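Local atomic coordinates of Ctr9 protein (Myceliophthora thermophila, PDB entry 6AF0), a protein that probably takes part in binding the RNA polymerase II complex, and is represented here by a mainly helical part containing tetratricopeptide repeats. Residues 70-74 against 87-91; 832-836 against 859-863. One frame throughout, in Å; residues are numbered along the deposited sequence.

Contact 1: 70-74 against 87-91; sequences LLRGA and IITCI
L70, L71 and A74 pack against I87, I88, C90 and I91 in a buried contact between apolar side chains of two helices that follow one another in the chain, 63-76 and 82-101. Their short segments run antiparallel, with an angle of 150° between the N-to-C directions and 9.6 Å between the axes, the geometry of a helical hairpin near the N-terminal end of this helical chain. L70 buries the most surface of any residue here. Its CG lies anti to the carbonyl carbon (chi1 -60°), and the two methyls diverge: CD1 meets C90 SG at 3.5 Å, while CD2 passes alongside I87 and touches its CG2 at 3.8 Å. Behind this fork, L70 CB rests on I91 CG1 at 3.7 Å. I91 then extends its CD1 over the backbone of the facing helix, 3.6 Å from L70 O, and also meets L71 CD1 where those two side chains cross at about a right angle. A74 fills the next turn with a single methyl. The CD1 of I87 lies 3.6 Å from A74 CB, directed there by a chi1 of 49° that puts CG1 between the backbone N and the carbonyl carbon; I88 CD1 reaches the same methyl at 4.0 Å. Helix 47-59 covers one flank through A54 on L70, M51 on I87 and L55 on C90, and an aromatic side chain of another protein chain packs on C90. With no hydrogen bond or ion pair between the segments, the pairing rests on van der Waals packing and the burial of 317 Å² of largely hydrocarbon surface.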
ATOM      1  N   LEU A  70     -54.219 -35.926 -15.800  1.00 78.20           N
ATOM      2  CA  LEU A  70     -53.477 -36.607 -16.848  1.00 85.17           C
ATOM      3  C   LEU A  70     -52.721 -37.820 -16.319  1.00 90.82           C
ATOM      4  O   LEU A  70     -52.430 -38.739 -17.077  1.00 98.16           O
ATOM      5  CB  LEU A  70     -52.513 -35.660 -17.553  1.00 87.70           C
ATOM      6  CG  LEU A  70     -53.155 -34.458 -18.239  1.00 91.06           C
ATOM      7  CD1 LEU A  70     -52.079 -33.718 -19.010  1.00 94.69           C
ATOM      8  CD2 LEU A  70     -54.313 -34.846 -19.144  1.00 91.03           C
ATOM      9  N   LEU A  71     -52.405 -37.832 -15.028  1.00 90.76           N
ATOM     10  CA  LEU A  71     -51.759 -39.001 -14.404  1.00 92.19           C
ATOM     11  C   LEU A  71     -52.692 -40.203 -14.428  1.00 93.43           C
ATOM     12  O   LEU A  71     -52.315 -41.314 -14.803  1.00 94.06           O
ATOM     13  CB  LEU A  71     -51.363 -38.685 -12.958  1.00 86.16           C
ATOM     14  CG  LEU A  71     -49.906 -38.910 -12.558  1.00 85.99           C
ATOM     15  CD1 LEU A  71     -48.957 -38.153 -13.470  1.00 89.27           C
ATOM     16  CD2 LEU A  71     -49.693 -38.467 -11.119  1.00 83.55           C
ATOM     17  N   ARG A  72     -53.926 -39.945 -14.028  1.00 99.66           N
ATOM     18  CA  ARG A  72     -54.955 -40.963 -13.983  1.00110.21           C
ATOM     19  C   ARG A  72     -55.369 -41.405 -15.387  1.00107.52           C
ATOM     20  O   ARG A  72     -55.474 -42.605 -15.653  1.00100.04           O
ATOM     21  CB  ARG A  72     -56.155 -40.424 -13.219  1.00115.66           C
ATOM     22  CG  ARG A  72     -57.237 -41.466 -12.985  1.00128.84           C
ATOM     23  CD  ARG A  72     -58.247 -41.034 -11.936  1.00127.52           C
ATOM     24  NE  ARG A  72     -57.677 -40.292 -10.813  1.00119.68           N
ATOM     25  CZ  ARG A  72     -58.328 -40.002  -9.687  1.00115.06           C
ATOM     26  NH1 ARG A  72     -59.588 -40.384  -9.501  1.00109.93           N
ATOM     27  NH2 ARG A  72     -57.714 -39.311  -8.739  1.00116.93           N
ATOM     28  N   GLY A  73     -55.609 -40.430 -16.265  1.00104.58           N
ATOM     29  CA  GLY A  73     -55.871 -40.691 -17.682  1.00107.50           C
ATOM     30  C   GLY A  73     -54.785 -41.557 -18.312  1.00116.56           C
ATOM     31  O   GLY A  73     -55.078 -42.431 -19.127  1.00126.51           O
ATOM     32  N   ALA A  74     -53.533 -41.318 -17.922  1.00123.02           N
ATOM     33  CA  ALA A  74     -52.387 -42.113 -18.390  1.00116.68           C
ATOM     34  C   ALA A  74     -52.558 -43.574 -18.031  1.00104.99           C
ATOM     35  O   ALA A  74     -52.510 -44.434 -18.892  1.00102.01           O
ATOM     36  CB  ALA A  74     -51.078 -41.590 -17.795  1.00117.13           C
ATOM     37  N   ILE A  87     -50.798 -37.263 -23.788  1.00 89.03           N
ATOM     38  CA  ILE A  87     -50.905 -36.883 -22.380  1.00 90.09           C
ATOM     39  C   ILE A  87     -49.572 -37.007 -21.612  1.00 81.71           C
ATOM     40  O   ILE A  87     -49.257 -36.165 -20.789  1.00 88.85           O
ATOM     41  CB  ILE A  87     -52.077 -37.606 -21.655  1.00 96.39           C
ATOM     42  CG1 ILE A  87     -52.077 -39.116 -21.909  1.00103.00           C
ATOM     43  CG2 ILE A  87     -53.416 -37.028 -22.093  1.00 95.99           C
ATOM     44  CD1 ILE A  87     -51.213 -39.909 -20.949  1.00108.90           C
ATOM     45  N   ILE A  88     -48.780 -38.027 -21.901  1.00 81.09           N
ATOM     46  CA  ILE A  88     -47.494 -38.193 -21.229  1.00 85.03           C
ATOM     47  C   ILE A  88     -46.574 -36.997 -21.569  1.00 81.80           C
ATOM     48  O   ILE A  88     -45.827 -36.518 -20.727  1.00 81.78           O
ATOM     49  CB  ILE A  88     -46.808 -39.546 -21.583  1.00 88.61           C
ATOM     50  CG1 ILE A  88     -47.613 -40.754 -21.074  1.00 99.15           C
ATOM     51  CG2 ILE A  88     -45.414 -39.628 -20.983  1.00 91.52           C
ATOM     52  CD1 ILE A  88     -47.511 -41.040 -19.584  1.00112.07           C
ATOM     53  N   THR A  89     -46.615 -36.526 -22.809  1.00 86.22           N
ATOM     54  CA  THR A  89     -45.838 -35.331 -23.204  1.00 89.09           C
ATOM     55  C   THR A  89     -46.356 -34.062 -22.497  1.00 85.74           C
ATOM     56  O   THR A  89     -45.581 -33.261 -21.966  1.00 80.05           O
ATOM     57  CB  THR A  89     -45.830 -35.077 -24.736  1.00 89.53           C
ATOM     58  OG1 THR A  89     -47.165 -34.892 -25.214  1.00106.06           O
ATOM     59  CG2 THR A  89     -45.180 -36.220 -25.485  1.00 84.60           C
ATOM     60  N   CYS A  90     -47.667 -33.885 -22.488  1.00 75.72           N
ATOM     61  CA  CYS A  90     -48.255 -32.830 -21.706  1.00 70.66           C
ATOM     62  C   CYS A  90     -47.844 -32.945 -20.249  1.00 74.65           C
ATOM     63  O   CYS A  90     -47.498 -31.949 -19.637  1.00 86.19           O
ATOM     64  CB  CYS A  90     -49.758 -32.871 -21.802  1.00 69.72           C
ATOM     65  SG  CYS A  90     -50.512 -31.411 -21.089  1.00 66.54           S
ATOM     66  N   ILE A  91     -47.859 -34.151 -19.691  1.00 76.48           N
ATOM     67  CA  ILE A  91     -47.441 -34.330 -18.302  1.00 83.44           C
ATOM     68  C   ILE A  91     -46.062 -33.710 -18.136  1.00 85.30           C
ATOM     69  O   ILE A  91     -45.840 -32.870 -17.263  1.00 85.94           O
ATOM     70  CB  ILE A  91     -47.434 -35.818 -17.857  1.00 85.01           C
ATOM     71  CG1 ILE A  91     -48.859 -36.256 -17.506  1.00 94.79           C
ATOM     72  CG2 ILE A  91     -46.528 -36.049 -16.638  1.00 78.33           C
ATOM     73  CD1 ILE A  91     -49.006 -37.749 -17.261  1.00102.44           C
TER

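Contact 2: 832-836 against 859-863; sequences YKMAL and VQIQI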
ATOM      1  N   TYR A 832      58.037  23.959  -1.743  1.00 87.73           N
ATOM      2  CA  TYR A 832      58.842  24.418  -0.618  1.00 84.28           C
ATOM      3  C   TYR A 832      58.345  25.784  -0.167  1.00 85.98           C
ATOM      4  O   TYR A 832      58.287  26.047   1.026  1.00 83.31           O
ATOM      5  CB  TYR A 832      60.305  24.532  -1.010  1.00 87.67           C
ATOM      6  CG  TYR A 832      61.022  23.225  -1.242  1.00 91.88           C
ATOM      7  CD1 TYR A 832      61.602  22.528  -0.183  1.00 91.17           C
ATOM      8  CD2 TYR A 832      61.159  22.700  -2.535  1.00 92.61           C
ATOM      9  CE1 TYR A 832      62.277  21.331  -0.402  1.00 90.29           C
ATOM     10  CE2 TYR A 832      61.830  21.505  -2.763  1.00 85.55           C
ATOM     11  CZ  TYR A 832      62.385  20.827  -1.694  1.00 84.44           C
ATOM     12  OH  TYR A 832      63.056  19.655  -1.906  1.00 84.39           O
ATOM     13  N   LYS A 833      58.017  26.646  -1.135  1.00 96.14           N
ATOM     14  CA  LYS A 833      57.386  27.956  -0.874  1.00101.70           C
ATOM     15  C   LYS A 833      56.179  27.781   0.049  1.00102.25           C
ATOM     16  O   LYS A 833      56.096  28.427   1.098  1.00104.43           O
ATOM     17  CB  LYS A 833      56.988  28.661  -2.198  1.00107.55           C
ATOM     18  CG  LYS A 833      55.589  29.287  -2.224  1.00116.60           C
ATOM     19  CD  LYS A 833      55.268  30.046  -3.511  1.00117.42           C
ATOM     20  CE  LYS A 833      54.110  31.023  -3.278  1.00118.82           C
ATOM     21  NZ  LYS A 833      53.365  31.429  -4.505  1.00112.14           N
ATOM     22  N   MET A 834      55.266  26.889  -0.338  1.00 92.96           N
ATOM     23  CA  MET A 834      54.055  26.656   0.420  1.00 94.27           C
ATOM     24  C   MET A 834      54.396  26.114   1.804  1.00 99.87           C
ATOM     25  O   MET A 834      53.847  26.575   2.809  1.00109.72           O
ATOM     26  CB  MET A 834      53.132  25.699  -0.331  1.00100.13           C
ATOM     27  CG  MET A 834      52.541  26.288  -1.605  1.00109.41           C
ATOM     28  SD  MET A 834      51.553  27.752  -1.290  1.00117.42           S
ATOM     29  CE  MET A 834      50.927  28.113  -2.932  1.00118.64           C
ATOM     30  N   ALA A 835      55.328  25.164   1.854  1.00 98.01           N
ATOM     31  CA  ALA A 835      55.773  24.571   3.121  1.00 92.58           C
ATOM     32  C   ALA A 835      56.324  25.616   4.089  1.00 83.42           C
ATOM     33  O   ALA A 835      56.181  25.493   5.301  1.00 78.29           O
ATOM     34  CB  ALA A 835      56.828  23.514   2.859  1.00 94.11           C
ATOM     35  N   LEU A 836      56.966  26.640   3.552  1.00 83.42           N
ATOM     36  CA  LEU A 836      57.502  27.706   4.386  1.00 88.19           C
ATOM     37  C   LEU A 836      56.364  28.623   4.818  1.00 93.58           C
ATOM     38  O   LEU A 836      56.205  28.939   6.011  1.00 85.81           O
ATOM     39  CB  LEU A 836      58.568  28.489   3.622  1.00 87.36           C
ATOM     40  CG  LEU A 836      59.209  29.667   4.344  1.00 87.13           C
ATOM     41  CD1 LEU A 836      59.829  29.232   5.663  1.00 89.22           C
ATOM     42  CD2 LEU A 836      60.245  30.321   3.448  1.00 83.79           C
ATOM     43  N   VAL A 859      62.844  24.498   6.857  1.00 59.63           N
ATOM     44  CA  VAL A 859      62.364  24.675   5.503  1.00 63.58           C
ATOM     45  C   VAL A 859      63.238  25.685   4.739  1.00 70.96           C
ATOM     46  O   VAL A 859      63.548  25.478   3.575  1.00 78.75           O
ATOM     47  CB  VAL A 859      60.879  25.085   5.455  1.00 67.33           C
ATOM     48  CG1 VAL A 859      60.442  25.358   4.012  1.00 67.52           C
ATOM     49  CG2 VAL A 859      59.998  23.998   6.057  1.00 68.52           C
ATOM     50  N   GLN A 860      63.644  26.776   5.381  1.00 76.82           N
ATOM     51  CA  GLN A 860      64.419  27.816   4.680  1.00 79.05           C
ATOM     52  C   GLN A 860      65.759  27.276   4.243  1.00 74.10           C
ATOM     53  O   GLN A 860      66.241  27.575   3.151  1.00 68.67           O
ATOM     54  CB  GLN A 860      64.623  29.062   5.556  1.00 80.69           C
ATOM     55  CG  GLN A 860      63.374  29.926   5.660  1.00 81.85           C
ATOM     56  CD  GLN A 860      63.503  31.029   6.692  1.00 79.84           C
ATOM     57  OE1 GLN A 860      64.117  30.853   7.757  1.00 79.40           O
ATOM     58  NE2 GLN A 860      62.915  32.175   6.388  1.00 82.96           N
ATOM     59  N   ILE A 861      66.353  26.474   5.115  1.00 69.58           N
ATOM     60  CA  ILE A 861      67.615  25.804   4.811  1.00 63.27           C
ATOM     61  C   ILE A 861      67.430  24.814   3.660  1.00 63.69           C
ATOM     62  O   ILE A 861      68.299  24.680   2.810  1.00 61.08           O
ATOM     63  CB  ILE A 861      68.164  25.093   6.051  1.00 58.18           C
ATOM     64  CG1 ILE A 861      68.411  26.121   7.150  1.00 66.45           C
ATOM     65  CG2 ILE A 861      69.467  24.401   5.758  1.00 56.78           C
ATOM     66  CD1 ILE A 861      68.913  25.533   8.455  1.00 76.86           C
ATOM     67  N   GLN A 862      66.294  24.131   3.614  1.00 66.05           N
ATOM     68  CA  GLN A 862      66.039  23.201   2.512  1.00 66.87           C
ATOM     69  C   GLN A 862      65.890  23.926   1.184  1.00 63.70           C
ATOM     70  O   GLN A 862      66.448  23.500   0.195  1.00 62.58           O
ATOM     71  CB  GLN A 862      64.824  22.321   2.795  1.00 64.99           C
ATOM     72  CG  GLN A 862      65.014  21.465   4.043  1.00 71.24           C
ATOM     73  CD  GLN A 862      66.200  20.529   3.944  1.00 69.27           C
ATOM     74  OE1 GLN A 862      66.259  19.709   3.036  1.00 70.18           O
ATOM     75  NE2 GLN A 862      67.151  20.648   4.878  1.00 67.11           N
ATOM     76  N   ILE A 863      65.159  25.029   1.179  1.00 66.57           N
ATOM     77  CA  ILE A 863      64.981  25.827  -0.032  1.00 73.03           C
ATOM     78  C   ILE A 863      66.354  26.315  -0.508  1.00 67.66           C
ATOM     79  O   ILE A 863      66.676  26.293  -1.690  1.00 66.67           O
ATOM     80  CB  ILE A 863      64.061  27.055   0.198  1.00 79.88           C
ATOM     81  CG1 ILE A 863      62.730  26.610   0.806  1.00 92.63           C
ATOM     82  CG2 ILE A 863      63.802  27.791  -1.114  1.00 75.77           C
ATOM     83  CD1 ILE A 863      61.616  27.641   0.783  1.00 95.23           C
TER
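Both methyls of L836 lie near Q860 CG, and one of them also meets I863. CD1 of L836 is 3.6 Å from Q860 CG, so the aliphatic part of the glutamine makes this contact, and CD2 of L836 meets I863 CD1 at 4.0 Å, with the two side chains crossing at about a right angle. With CG anti to the backbone N (chi1 179°), the L836 branch is directed at Q860 and I863. Nearer the backbone, L836 CB sits 3.7 Å from V859 CG1. That valine methyl also lies 3.7 Å from Y832 O and 4.2 Å from A835 CB, which places it over a full turn of the facing helix. At the other end, I863 CG1 packs on Y832 CB at 3.7 Å, and the terminal methyl, CD1, of I863 continues to the Y832 carbonyl oxygen. CE1 of Y832 passes 4.2 Å from Q862 CB. These residues join helices 829-845 and 850-869, whose segments are antiparallel at 163° with axes 9.7 Å apart. The first helix lies within a predicted tetratricopeptide repeat, 816-849, and the pairing continues its stack of antiparallel helices into the next helix. Matching CA pairs, Y832 with I863 and L836 with V859, mark the two ends of the register. Further out, helix 809-826 backs the first segment, L820 and R824 touching Y832 and W819 touching A835. Helix 877-899 lies behind the second, where E889 and A890 meet Q860, and an aromatic side chain of another protein chain packs on V859.

Contact 1 closes long before contact 2 opens, and the two share no helix: 70-74 and 87-91 belong to helices 63-76 and 82-101, whereas 832-836 and 859-863 belong to 829-845 and 850-869. Their centres are 130 Å apart, their nearest atoms about 115 Å, on opposite sides of the chain's centre; each centre lies 66 to 67 Å from it. In a chain with a radius of gyration of 50 Å, that places them near the two ends of an elongated scaffold. Both join consecutive antiparallel helices, so the same local pairing recurs along the array, and at each site a residue also packs on another protein chain, consistent with assembly surfaces far apart.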